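Local coordinates for protein flavodoxin (Fusobacterium nucleatum, PDB 6OHK) that binds flavin mononucleotide and probably serves as an electron donor to a number of redox enzymes, at residues D125-E130 / P155-D160; F37-G42 / H65-N70; I141-D146 / G159-E164. The protein carries 1 engineered substitution. All coordinates share one frame; numbering follows the deposited sequence.

Contact 1 (D125-E130 / P155-D160)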
ATOM      1  N   ASP A 125      16.794  -4.646  -2.298  1.00 12.64           N
ATOM      2  CA  ASP A 125      17.602  -5.260  -3.344  1.00 14.73           C
ATOM      3  C   ASP A 125      16.907  -5.147  -4.697  1.00 13.94           C
ATOM      4  O   ASP A 125      15.712  -5.418  -4.826  1.00 14.85           O
ATOM      5  CB  ASP A 125      17.823  -6.747  -3.038  1.00 17.58           C
ATOM      6  CG  ASP A 125      18.742  -6.996  -1.855  1.00 24.70           C
ATOM      7  OD1 ASP A 125      19.309  -6.033  -1.308  1.00 25.28           O
ATOM      8  OD2 ASP A 125      18.883  -8.186  -1.486  1.00 34.92           O
ATOM      9  N   GLY A 126      17.671  -4.771  -5.718  1.00 14.04           N
ATOM     10  CA  GLY A 126      17.172  -4.669  -7.073  1.00 15.79           C
ATOM     11  C   GLY A 126      16.502  -3.363  -7.383  1.00 14.24           C
ATOM     12  O   GLY A 126      15.947  -3.217  -8.473  1.00 17.26           O
ATOM     13  N   TYR A 127      16.514  -2.419  -6.456  1.00 12.02           N
ATOM     14  CA  TYR A 127      15.995  -1.080  -6.675  1.00 11.90           C
ATOM     15  C   TYR A 127      17.142  -0.090  -6.700  1.00 13.52           C
ATOM     16  O   TYR A 127      18.183  -0.297  -6.068  1.00 16.47           O
ATOM     17  CB  TYR A 127      15.050  -0.682  -5.556  1.00 12.56           C
ATOM     18  CG  TYR A 127      13.774  -1.449  -5.491  1.00 11.72           C
ATOM     19  CD1 TYR A 127      12.656  -1.030  -6.196  1.00 11.86           C
ATOM     20  CD2 TYR A 127      13.659  -2.582  -4.700  1.00 10.96           C
ATOM     21  CE1 TYR A 127      11.460  -1.713  -6.089  1.00 11.58           C
ATOM     22  CE2 TYR A 127      12.475  -3.264  -4.594  1.00 10.88           C
ATOM     23  CZ  TYR A 127      11.381  -2.839  -5.280  1.00 10.60           C
ATOM     24  OH  TYR A 127      10.222  -3.563  -5.118  1.00 11.86           O
ATOM     25  N   HIS A 128      16.918   1.019  -7.377  1.00 12.95           N
ATOM     26  CA  HIS A 128      17.859   2.127  -7.431  1.00 12.95           C
ATOM     27  C   HIS A 128      17.248   3.314  -6.723  1.00 13.24           C
ATOM     28  O   HIS A 128      16.107   3.688  -7.024  1.00 14.96           O
ATOM     29  CB  HIS A 128      18.152   2.527  -8.879  1.00 15.90           C
ATOM     30  CG  HIS A 128      19.246   3.545  -9.011  1.00 34.69           C
ATOM     31  ND1 HIS A 128      19.059   4.879  -8.715  1.00 36.85           N
ATOM     32  CD2 HIS A 128      20.538   3.424  -9.396  1.00 43.46           C
ATOM     33  CE1 HIS A 128      20.187   5.536  -8.909  1.00 31.37           C
ATOM     34  NE2 HIS A 128      21.100   4.677  -9.328  1.00 55.41           N
ATOM     35  N   TYR A 129      17.995   3.952  -5.830  1.00 12.72           N
ATOM     36  CA  TYR A 129      17.528   5.184  -5.236  1.00 13.03           C
ATOM     37  C   TYR A 129      18.730   6.019  -4.832  1.00 12.78           C
ATOM     38  O   TYR A 129      19.783   5.475  -4.472  1.00 16.31           O
ATOM     39  CB  TYR A 129      16.578   4.990  -4.050  1.00 12.31           C
ATOM     40  CG  TYR A 129      17.201   4.390  -2.792  1.00 13.53           C
ATOM     41  CD1 TYR A 129      17.328   3.040  -2.638  1.00 14.27           C
ATOM     42  CD2 TYR A 129      17.624   5.204  -1.761  1.00 16.31           C
ATOM     43  CE1 TYR A 129      17.886   2.498  -1.493  1.00 13.73           C
ATOM     44  CE2 TYR A 129      18.171   4.685  -0.607  1.00 15.39           C
ATOM     45  CZ  TYR A 129      18.281   3.322  -0.486  1.00 12.81           C
ATOM     46  OH  TYR A 129      18.864   2.810   0.674  1.00 16.24           O
ATOM     47  N   GLU A 130      18.559   7.322  -4.892  1.00 13.05           N
ATOM     48  CA  GLU A 130      19.557   8.268  -4.400  1.00 13.40           C
ATOM     49  C   GLU A 130      19.293   8.580  -2.935  1.00 15.27           C
ATOM     50  O   GLU A 130      20.198   8.474  -2.100  1.00 17.57           O
ATOM     51  CB  GLU A 130      19.554   9.539  -5.250  1.00 16.17           C
ATOM     52  CG  GLU A 130      19.967   9.288  -6.720  1.00 21.00           C
ATOM     53  CD  GLU A 130      19.567  10.427  -7.653  1.00 49.07           C
ATOM     54  OE1 GLU A 130      19.251  10.152  -8.834  1.00 51.75           O
ATOM     55  OE2 GLU A 130      19.561  11.594  -7.205  1.00 55.82           O
ATOM     56  N   PRO A 155       4.365  -9.180 -10.967  1.00 13.62           N
ATOM     57  CA  PRO A 155       3.582 -10.334 -10.486  1.00 15.59           C
ATOM     58  C   PRO A 155       4.238 -11.084  -9.346  1.00 16.48           C
ATOM     59  O   PRO A 155       3.553 -11.431  -8.365  1.00 15.55           O
ATOM     60  CB  PRO A 155       3.426 -11.200 -11.744  1.00 18.27           C
ATOM     61  CG  PRO A 155       3.498 -10.216 -12.862  1.00 20.06           C
ATOM     62  CD  PRO A 155       4.467  -9.153 -12.436  1.00 16.22           C
ATOM     63  N   LYS A 156       5.530 -11.389  -9.429  1.00 14.90           N
ATOM     64  CA  LYS A 156       6.193 -12.087  -8.333  1.00 15.67           C
ATOM     65  C   LYS A 156       6.291 -11.204  -7.098  1.00 13.28           C
ATOM     66  O   LYS A 156       6.140 -11.680  -5.957  1.00 13.63           O
ATOM     67  CB  LYS A 156       7.578 -12.574  -8.755  1.00 19.53           C
ATOM     68  CG  LYS A 156       8.384 -13.199  -7.626  1.00 24.46           C
ATOM     69  CD  LYS A 156       9.703 -13.757  -8.131  1.00 33.43           C
ATOM     70  CE  LYS A 156      10.062 -15.050  -7.420  1.00 43.79           C
ATOM     71  NZ  LYS A 156      10.172 -14.879  -5.947  1.00 33.47           N
ATOM     72  N   ARG A 157       6.540  -9.907  -7.297  1.00 11.99           N
ATOM     73  CA  ARG A 157       6.601  -9.018  -6.142  1.00 11.69           C
ATOM     74  C   ARG A 157       5.289  -9.034  -5.382  1.00 10.43           C
ATOM     75  O   ARG A 157       5.278  -9.166  -4.147  1.00 10.47           O
ATOM     76  CB  ARG A 157       6.960  -7.599  -6.556  1.00 11.54           C
ATOM     77  CG  ARG A 157       8.430  -7.402  -6.861  1.00 11.24           C
ATOM     78  CD  ARG A 157       8.739  -6.036  -7.408  1.00 11.09           C
ATOM     79  NE  ARG A 157      10.175  -5.802  -7.443  1.00 11.69           N
ATOM     80  CZ  ARG A 157      10.745  -4.774  -8.058  1.00 11.04           C
ATOM     81  NH1 ARG A 157      10.034  -3.930  -8.779  1.00 11.14           N
ATOM     82  NH2 ARG A 157      12.046  -4.598  -7.944  1.00 11.75           N
ATOM     83  N   ILE A 158       4.181  -8.933  -6.092  1.00 10.60           N
ATOM     84  CA  ILE A 158       2.875  -8.948  -5.440  1.00 10.62           C
ATOM     85  C   ILE A 158       2.598 -10.311  -4.817  1.00 11.35           C
ATOM     86  O   ILE A 158       2.154 -10.394  -3.671  1.00 10.96           O
ATOM     87  CB  ILE A 158       1.768  -8.541  -6.425  1.00 10.52           C
ATOM     88  CG1 ILE A 158       1.938  -7.090  -6.875  1.00 11.70           C
ATOM     89  CG2 ILE A 158       0.391  -8.765  -5.795  1.00 12.69           C
ATOM     90  CD1 ILE A 158       0.966  -6.670  -7.942  1.00 12.41           C
ATOM     91  N   GLY A 159       2.786 -11.394  -5.576  1.00 12.67           N
ATOM     92  CA  GLY A 159       2.448 -12.713  -5.045  1.00 13.18           C
ATOM     93  C   GLY A 159       3.227 -13.042  -3.792  1.00 12.87           C
ATOM     94  O   GLY A 159       2.673 -13.556  -2.819  1.00 13.53           O
ATOM     95  N   ASP A 160       4.523 -12.758  -3.791  1.00 13.23           N
ATOM     96  CA  ASP A 160       5.325 -13.019  -2.614  1.00 13.20           C
ATOM     97  C   ASP A 160       4.866 -12.168  -1.440  1.00 11.72           C
ATOM     98  O   ASP A 160       4.848 -12.621  -0.294  1.00 13.10           O
ATOM     99  CB  ASP A 160       6.787 -12.680  -2.882  1.00 14.46           C
ATOM    100  CG  ASP A 160       7.487 -13.664  -3.792  1.00 19.61           C
ATOM    101  OD1 ASP A 160       6.929 -14.733  -4.122  1.00 20.22           O
ATOM    102  OD2 ASP A 160       8.638 -13.322  -4.172  1.00 20.11           O
TER
HETATM  103  O   HOH W   1      13.936  -6.325  -6.686  1.00 17.76           O
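Arg157 extends from helix 154-166 to meet the Gly126-Tyr127 part of the loop after strand 117-118, and a water adds a link one residue earlier. This water donates to Asp125 O and accepts from Arg157 NH2 at 2.9 Å, lying in the guanidinium plane at its edge. Gly126 O approaches near the guanidinium plane but stays 4.2 Å from Arg157 NH2 and bonds instead to Gln150 NE2. Tyr127 supplies the main contact. Its ring and the guanidinium come from opposite directions and overlap nearly parallel, their planes 7° apart. Arg157 NH2 sits over one ring face, displaced toward the rim, 3.3 Å from Tyr127 CZ, while Tyr127 OH in turn lies over the guanidinium centre, 3.2 Å from Arg157 CZ. The overlap relies on an arginine chain extended from CG to NE, with chi1 at -77° setting CG beside the backbone N. Although Arg157 NE comes within 3.2 Å of Tyr127 OH, the angle is too poor for a hydrogen bond; the hydroxyl bonds to Ala144 O on strand 139-145. Arg157 NH1 is held by Gln150 OE1, so both terminal nitrogens have in-chain or water partners. One turn of the helix carries its own salt bridge, Lys156 NZ to Asp160 OD2 at 2.8 Å. With NH1 bonded to Gln150 and NH2 to the water, the flat cation meets the phenol by its face, and its charge would probably polarise the ring and hydroxyl it faces.

Contact 2 (F37-G42 / H65-N70)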
ATOM      1  N   PHE A  37     -12.203  -0.562  -2.720  1.00  8.69           N
ATOM      2  CA  PHE A  37     -12.729   0.788  -2.683  1.00  8.53           C
ATOM      3  C   PHE A  37     -11.744   1.742  -3.318  1.00  8.26           C
ATOM      4  O   PHE A  37     -10.529   1.615  -3.110  1.00  8.87           O
ATOM      5  CB  PHE A  37     -12.896   1.255  -1.229  1.00  9.22           C
ATOM      6  CG  PHE A  37     -13.773   0.373  -0.391  1.00  8.88           C
ATOM      7  CD1 PHE A  37     -13.249  -0.745   0.224  1.00  9.67           C
ATOM      8  CD2 PHE A  37     -15.115   0.660  -0.209  1.00  9.51           C
ATOM      9  CE1 PHE A  37     -14.030  -1.584   1.005  1.00 10.30           C
ATOM     10  CE2 PHE A  37     -15.890  -0.147   0.584  1.00 11.77           C
ATOM     11  CZ  PHE A  37     -15.344  -1.275   1.208  1.00 11.53           C
ATOM     12  N   ASN A  38     -12.251   2.689  -4.098  1.00  8.82           N
ATOM     13  CA  ASN A  38     -11.472   3.785  -4.650  1.00  8.75           C
ATOM     14  C   ASN A  38     -11.672   4.983  -3.752  1.00  9.00           C
ATOM     15  O   ASN A  38     -12.807   5.446  -3.583  1.00 10.12           O
ATOM     16  CB  ASN A  38     -11.948   4.077  -6.076  1.00 10.32           C
ATOM     17  CG  ASN A  38     -11.109   5.112  -6.791  1.00 10.23           C
ATOM     18  OD1 ASN A  38     -10.595   6.040  -6.223  1.00 10.69           O
ATOM     19  ND2 ASN A  38     -11.013   4.947  -8.116  1.00 14.42           N
ATOM     20  N   VAL A  39     -10.596   5.490  -3.168  1.00  8.97           N
ATOM     21  CA  VAL A  39     -10.699   6.551  -2.169  1.00  9.37           C
ATOM     22  C   VAL A  39     -11.098   7.902  -2.750  1.00  9.44           C
ATOM     23  O   VAL A  39     -11.331   8.846  -1.984  1.00 10.55           O
ATOM     24  CB  VAL A  39      -9.454   6.638  -1.269  1.00 10.04           C
ATOM     25  CG1 VAL A  39      -9.275   5.325  -0.534  1.00 10.67           C
ATOM     26  CG2 VAL A  39      -8.219   7.041  -2.032  1.00 11.88           C
ATOM     27  N   LYS A  40     -11.266   8.000  -4.068  1.00  9.86           N
ATOM     28  CA  LYS A  40     -11.995   9.162  -4.574  1.00 11.20           C
ATOM     29  C   LYS A  40     -13.391   9.221  -3.995  1.00 11.49           C
ATOM     30  O   LYS A  40     -14.009  10.298  -4.015  1.00 13.30           O
ATOM     31  CB  LYS A  40     -12.053   9.181  -6.090  1.00 12.39           C
ATOM     32  CG  LYS A  40     -12.959   8.205  -6.727  1.00 13.73           C
ATOM     33  CD  LYS A  40     -12.667   8.276  -8.232  1.00 19.88           C
ATOM     34  CE  LYS A  40     -13.573   7.470  -9.073  1.00 26.59           C
ATOM     35  NZ  LYS A  40     -13.381   7.840 -10.533  1.00 24.50           N
ATOM     36  N   ASN A  41     -13.913   8.108  -3.501  1.00 10.14           N
ATOM     37  CA  ASN A  41     -15.209   8.044  -2.845  1.00 10.63           C
ATOM     38  C   ASN A  41     -15.105   8.110  -1.338  1.00 11.25           C
ATOM     39  O   ASN A  41     -16.091   7.815  -0.650  1.00 13.16           O
ATOM     40  CB  ASN A  41     -15.924   6.771  -3.285  1.00 11.94           C
ATOM     41  CG  ASN A  41     -16.179   6.768  -4.761  1.00 11.71           C
ATOM     42  OD1 ASN A  41     -16.721   7.764  -5.305  1.00 12.66           O
ATOM     43  ND2 ASN A  41     -15.764   5.724  -5.452  1.00 11.14           N
ATOM     44  N   GLY A  42     -13.944   8.473  -0.808  1.00 11.46           N
ATOM     45  CA  GLY A  42     -13.744   8.638   0.618  1.00 11.39           C
ATOM     46  C   GLY A  42     -13.010   7.465   1.251  1.00 10.88           C
ATOM     47  O   GLY A  42     -12.678   6.462   0.614  1.00 11.31           O
ATOM     48  N   HIS A  65      -1.483   9.996  -4.031  1.00  9.52           N
ATOM     49  CA  HIS A  65      -2.481  10.584  -4.910  1.00 10.04           C
ATOM     50  C   HIS A  65      -3.331  11.576  -4.124  1.00 10.01           C
ATOM     51  O   HIS A  65      -3.553  11.408  -2.929  1.00 10.06           O
ATOM     52  CB  HIS A  65      -3.335   9.439  -5.440  1.00 10.09           C
ATOM     53  CG  HIS A  65      -4.384   9.837  -6.439  1.00  9.50           C
ATOM     54  ND1 HIS A  65      -5.575  10.422  -6.088  1.00 10.73           N
ATOM     55  CD2 HIS A  65      -4.418   9.658  -7.777  1.00 12.74           C
ATOM     56  CE1 HIS A  65      -6.295  10.619  -7.174  1.00 11.55           C
ATOM     57  NE2 HIS A  65      -5.612  10.164  -8.213  1.00 13.51           N
ATOM     58  N   ALA A  66      -3.837  12.597  -4.820  1.00 10.58           N
ATOM     59  CA  ALA A  66      -4.629  13.639  -4.177  1.00 11.61           C
ATOM     60  C   ALA A  66      -5.802  13.085  -3.395  1.00 11.88           C
ATOM     61  O   ALA A  66      -6.184  13.672  -2.378  1.00 12.38           O
ATOM     62  CB  ALA A  66      -5.138  14.644  -5.213  1.00 13.70           C
ATOM     63  N   ALA A  67      -6.443  12.013  -3.872  1.00 11.39           N
ATOM     64  CA  ALA A  67      -7.589  11.492  -3.130  1.00 11.25           C
ATOM     65  C   ALA A  67      -7.179  10.943  -1.779  1.00 10.93           C
ATOM     66  O   ALA A  67      -7.954  11.019  -0.829  1.00 14.07           O
ATOM     67  CB  ALA A  67      -8.312  10.434  -3.939  1.00 12.35           C
ATOM     68  N   TRP A  68      -5.972  10.399  -1.645  1.00  9.67           N
ATOM     69  CA  TRP A  68      -5.448  10.071  -0.328  1.00  8.58           C
ATOM     70  C   TRP A  68      -5.079  11.343   0.434  1.00  9.36           C
ATOM     71  O   TRP A  68      -5.465  11.494   1.604  1.00 10.37           O
ATOM     72  CB  TRP A  68      -4.221   9.159  -0.439  1.00  8.54           C
ATOM     73  CG  TRP A  68      -4.487   7.728  -0.684  1.00  7.91           C
ATOM     74  CD1 TRP A  68      -4.187   7.025  -1.812  1.00  8.38           C
ATOM     75  CD2 TRP A  68      -5.098   6.821   0.219  1.00  8.14           C
ATOM     76  NE1 TRP A  68      -4.562   5.702  -1.642  1.00  8.82           N
ATOM     77  CE2 TRP A  68      -5.123   5.559  -0.403  1.00  8.51           C
ATOM     78  CE3 TRP A  68      -5.617   6.949   1.504  1.00  8.72           C
ATOM     79  CZ2 TRP A  68      -5.611   4.440   0.238  1.00  9.23           C
ATOM     80  CZ3 TRP A  68      -6.109   5.845   2.138  1.00  9.53           C
ATOM     81  CH2 TRP A  68      -6.122   4.604   1.494  1.00  9.47           C
ATOM     82  N   MET A  69      -4.332  12.254  -0.191  1.00 10.47           N
ATOM     83  CA  MET A  69      -3.864  13.438   0.527  1.00 10.72           C
ATOM     84  C   MET A  69      -5.036  14.236   1.082  1.00 10.84           C
ATOM     85  O   MET A  69      -4.975  14.734   2.215  1.00 12.37           O
ATOM     86  CB  MET A  69      -2.995  14.305  -0.391  1.00 11.02           C
ATOM     87  CG  MET A  69      -1.756  13.611  -0.928  1.00 12.60           C
ATOM     88  SD  MET A  69      -0.614  12.990   0.350  1.00 12.44           S
ATOM     89  CE  MET A  69      -0.012  14.507   1.049  1.00 15.42           C
ATOM     90  N   ASN A  70      -6.112  14.341   0.324  1.00 10.56           N
ATOM     91  CA  ASN A  70      -7.257  15.119   0.771  1.00 12.48           C
ATOM     92  C   ASN A  70      -7.970  14.466   1.935  1.00 13.34           C
ATOM     93  O   ASN A  70      -8.755  15.132   2.635  1.00 14.27           O
ATOM     94  CB  ASN A  70      -8.241  15.298  -0.379  1.00 14.86           C
ATOM     95  CG  ASN A  70      -7.747  16.246  -1.427  1.00 18.06           C
ATOM     96  OD1 ASN A  70      -6.842  17.027  -1.195  1.00 19.82           O
ATOM     97  ND2 ASN A  70      -8.312  16.138  -2.620  1.00 20.87           N
TER
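Val39 presses both methyl groups against the indole of Trp68, and this is the tight part of the contact. CG2 stands over the five-membered ring, 3.8 Å from its centroid and 7° off the normal, a CH-pi contact. CG1 covers the six-membered ring, 3.8 Å from Trp68 CH2. With chi1 at -60°, the valine sets CG1 beside its backbone N and CG2 between N and the carbonyl carbon, placing one methyl over each ring of the indole. Ala67 CB packs on CG2 of Val39 at 3.9 Å. Trp68 NE1 is satisfied by Val55 O, which helps to hold the indole in this rotation. Here the 3-10 turn that follows strand 34-38, at the border of the flavodoxin sheet, packs on the short helix 66-69; Phe10 and Ala12 touch both Val39 and Trp68. Each segment is also braced locally: Asn38 OD1 accepts from Lys40 N at 3.0 Å in an Asx turn, and His65, the N-cap residue, accepts from Ala67 N through ND1, 16° out of the imidazole plane. Toward solvent the packing thins: Lys40 N still lies 3.8 Å from Ala67 CB, but the lysine chain leads away from the helix.

Contact 3 (I141-D146 / G159-E164)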
ATOM      1  N   ILE A 141       9.028   0.258   3.665  1.00  9.21           N
ATOM      2  CA  ILE A 141       7.895   0.112   4.566  1.00  9.19           C
ATOM      3  C   ILE A 141       6.664  -0.513   3.906  1.00  9.55           C
ATOM      4  O   ILE A 141       5.614  -0.621   4.564  1.00 10.59           O
ATOM      5  CB  ILE A 141       7.542   1.450   5.229  1.00  9.72           C
ATOM      6  CG1 ILE A 141       7.126   2.516   4.193  1.00  9.83           C
ATOM      7  CG2 ILE A 141       8.712   1.907   6.104  1.00 11.29           C
ATOM      8  CD1 ILE A 141       6.908   3.871   4.723  1.00 11.94           C
ATOM      9  N   GLY A 142       6.774  -0.958   2.666  1.00  9.60           N
ATOM     10  CA  GLY A 142       5.693  -1.646   1.989  1.00  9.80           C
ATOM     11  C   GLY A 142       6.207  -2.223   0.699  1.00  9.48           C
ATOM     12  O   GLY A 142       7.419  -2.257   0.443  1.00 10.65           O
ATOM     13  N   LEU A 143       5.278  -2.624  -0.142  1.00  8.73           N
ATOM     14  CA  LEU A 143       5.604  -3.130  -1.458  1.00  9.17           C
ATOM     15  C   LEU A 143       5.801  -1.971  -2.414  1.00  9.07           C
ATOM     16  O   LEU A 143       4.915  -1.114  -2.534  1.00 10.77           O
ATOM     17  CB  LEU A 143       4.461  -4.007  -1.938  1.00  9.29           C
ATOM     18  CG  LEU A 143       4.643  -4.699  -3.264  1.00  9.71           C
ATOM     19  CD1 LEU A 143       5.845  -5.637  -3.227  1.00 11.95           C
ATOM     20  CD2 LEU A 143       3.400  -5.402  -3.658  1.00 10.78           C
ATOM     21  N   ALA A 144       6.947  -1.936  -3.094  1.00  9.43           N
ATOM     22  CA  ALA A 144       7.311  -0.833  -3.985  1.00  9.09           C
ATOM     23  C   ALA A 144       7.301  -1.339  -5.417  1.00  9.93           C
ATOM     24  O   ALA A 144       8.111  -2.207  -5.783  1.00 13.23           O
ATOM     25  CB  ALA A 144       8.680  -0.285  -3.583  1.00 10.35           C
ATOM     26  N   LEU A 145       6.383  -0.851  -6.219  1.00  9.49           N
ATOM     27  CA  LEU A 145       6.227  -1.330  -7.579  1.00  9.85           C
ATOM     28  C   LEU A 145       6.641  -0.245  -8.558  1.00  9.97           C
ATOM     29  O   LEU A 145       6.451   0.949  -8.310  1.00 10.57           O
ATOM     30  CB  LEU A 145       4.797  -1.770  -7.853  1.00  9.71           C
ATOM     31  CG  LEU A 145       4.314  -2.889  -6.927  1.00  9.55           C
ATOM     32  CD1 LEU A 145       2.852  -3.163  -7.160  1.00 11.24           C
ATOM     33  CD2 LEU A 145       5.127  -4.153  -7.107  1.00 11.07           C
ATOM     34  N   ASP A 146       7.211  -0.670  -9.689  1.00  9.76           N
ATOM     35  CA  ASP A 146       7.619   0.272 -10.736  1.00 10.42           C
ATOM     36  C   ASP A 146       7.194  -0.354 -12.053  1.00 10.60           C
ATOM     37  O   ASP A 146       7.882  -1.203 -12.605  1.00 10.93           O
ATOM     38  CB  ASP A 146       9.119   0.529 -10.683  1.00 10.12           C
ATOM     39  CG  ASP A 146       9.582   1.560 -11.691  1.00 10.56           C
ATOM     40  OD1 ASP A 146       8.875   1.790 -12.690  1.00 10.97           O
ATOM     41  OD2 ASP A 146      10.687   2.133 -11.460  1.00 11.28           O
ATOM     42  N   GLY A 159       2.786 -11.394  -5.576  1.00 12.67           N
ATOM     43  CA  GLY A 159       2.448 -12.713  -5.045  1.00 13.18           C
ATOM     44  C   GLY A 159       3.227 -13.042  -3.792  1.00 12.87           C
ATOM     45  O   GLY A 159       2.673 -13.556  -2.819  1.00 13.53           O
ATOM     46  N   ASP A 160       4.523 -12.758  -3.791  1.00 13.23           N
ATOM     47  CA  ASP A 160       5.325 -13.019  -2.614  1.00 13.20           C
ATOM     48  C   ASP A 160       4.866 -12.168  -1.440  1.00 11.72           C
ATOM     49  O   ASP A 160       4.848 -12.621  -0.294  1.00 13.10           O
ATOM     50  CB  ASP A 160       6.787 -12.680  -2.882  1.00 14.46           C
ATOM     51  CG  ASP A 160       7.487 -13.664  -3.792  1.00 19.61           C
ATOM     52  OD1 ASP A 160       6.929 -14.733  -4.122  1.00 20.22           O
ATOM     53  OD2 ASP A 160       8.638 -13.322  -4.172  1.00 20.11           O
ATOM     54  N   TRP A 161       4.527 -10.905  -1.707  1.00 11.07           N
ATOM     55  CA  TRP A 161       4.122 -10.001  -0.633  1.00  9.67           C
ATOM     56  C   TRP A 161       2.782 -10.405  -0.022  1.00 10.83           C
ATOM     57  O   TRP A 161       2.612 -10.379   1.196  1.00 10.94           O
ATOM     58  CB  TRP A 161       4.058  -8.594  -1.216  1.00  9.92           C
ATOM     59  CG  TRP A 161       3.798  -7.497  -0.253  1.00  9.63           C
ATOM     60  CD1 TRP A 161       4.694  -6.954   0.616  1.00 10.55           C
ATOM     61  CD2 TRP A 161       2.576  -6.776  -0.074  1.00  9.23           C
ATOM     62  NE1 TRP A 161       4.118  -5.934   1.316  1.00 10.73           N
ATOM     63  CE2 TRP A 161       2.812  -5.809   0.927  1.00  9.05           C
ATOM     64  CE3 TRP A 161       1.316  -6.858  -0.647  1.00  9.77           C
ATOM     65  CZ2 TRP A 161       1.841  -4.900   1.323  1.00  9.76           C
ATOM     66  CZ3 TRP A 161       0.350  -5.952  -0.220  1.00 10.28           C
ATOM     67  CH2 TRP A 161       0.634  -5.002   0.743  1.00  9.72           C
ATOM     68  N   ILE A 162       1.824 -10.767  -0.871  1.00 10.33           N
ATOM     69  CA  ILE A 162       0.529 -11.219  -0.362  1.00 10.74           C
ATOM     70  C   ILE A 162       0.712 -12.447   0.531  1.00 12.53           C
ATOM     71  O   ILE A 162       0.107 -12.554   1.610  1.00 12.07           O
ATOM     72  CB  ILE A 162      -0.444 -11.472  -1.523  1.00 11.19           C
ATOM     73  CG1 ILE A 162      -0.823 -10.164  -2.214  1.00 11.28           C
ATOM     74  CG2 ILE A 162      -1.684 -12.235  -1.067  1.00 13.06           C
ATOM     75  CD1 ILE A 162      -1.664  -9.208  -1.393  1.00 14.04           C
ATOM     76  N   THR A 163       1.567 -13.385   0.112  1.00 12.36           N
ATOM     77  CA  THR A 163       1.818 -14.557   0.945  1.00 12.59           C
ATOM     78  C   THR A 163       2.352 -14.155   2.310  1.00 13.63           C
ATOM     79  O   THR A 163       1.941 -14.716   3.342  1.00 14.58           O
ATOM     80  CB  THR A 163       2.781 -15.487   0.220  1.00 14.48           C
ATOM     81  OG1 THR A 163       2.131 -15.981  -0.946  1.00 18.03           O
ATOM     82  CG2 THR A 163       3.223 -16.667   1.061  1.00 18.41           C
ATOM     83  N   GLU A 164       3.269 -13.185   2.355  1.00 13.45           N
ATOM     84  CA  GLU A 164       3.826 -12.759   3.624  1.00 13.07           C
ATOM     85  C   GLU A 164       2.799 -12.070   4.499  1.00 12.95           C
ATOM     86  O   GLU A 164       2.701 -12.370   5.694  1.00 14.07           O
ATOM     87  CB  GLU A 164       5.032 -11.854   3.417  1.00 16.32           C
ATOM     88  CG  GLU A 164       6.260 -12.580   2.898  1.00 29.24           C
ATOM     89  CD  GLU A 164       6.566 -13.856   3.674  1.00 43.93           C
ATOM     90  OE1 GLU A 164       6.570 -14.944   3.052  1.00 30.90           O
ATOM     91  OE2 GLU A 164       6.775 -13.764   4.903  1.00 46.08           O
TER
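Leu143 and Trp161 make nearly all of this buried contact between strand 139-145 and helix 154-166, the leucine lying across one face of the indole. Along the helix, Gly159 comes first and gives its carbonyl to Thr163 N a turn later. Trp161 then turns inward. Its CG lies anti to the backbone N (chi1 -174°), which swings the bicycle to the sheet. Leu143 CB stands over the five-membered ring, 3.7 Å from the centroid and 5° off the normal, a CH-pi contact. Leu143 CD2 reaches 3.9 Å from Trp161 CE3 of the six-membered ring, and Leu143 CD1 packs 4.0 Å from Trp161 CB; CB and both branches of the leucine therefore share the covering. The indole N-H is not left to the strand: Trp161 NE1 bonds to Gly120 O, holding the pyrrole side of the ring, and Gly142 C lies 4.3 Å from Trp161 NE1. Val88 and Thr122 touch the indole as well. Beyond, Ile162 meets Leu29. Leu143 is itself tied into the sheet by backbone bonds to Leu87 and Gly89 of the parallel strand 84-90. Helix 154-166, packed on the face of the central parallel sheet, belongs to one outer layer of the alpha/beta/alpha sandwich of the flavodoxin fold, and the contact joins the last strand of that fold to its C-terminal helix.

Overall arrangement
Contacts 1 and 3 share helix 154-166 and lie side by side, their centres 8 Å apart. They are joined by the probable hydrogen bond of Tyr127 OH to Ala144 O, 2.6 Å, and by packing of Ile158 CG1 on Leu143 CD2 at 3.9 Å. Contact 2 lies on the other side of the chain's centre, with its centre about 25 Å from that of contact 1 and about 21 Å from that of contact 3; contacts 2 and 3 reach the same sheet. The contacting side chains stand back from the flavin: Tyr127 and Trp68 are about 10 Å and Leu143 about 13 Å from FMN. Side chain to side chain, Tyr127 is about 7 Å from FMN-binding Cys101, and Trp68 about 7 Å from Thr18.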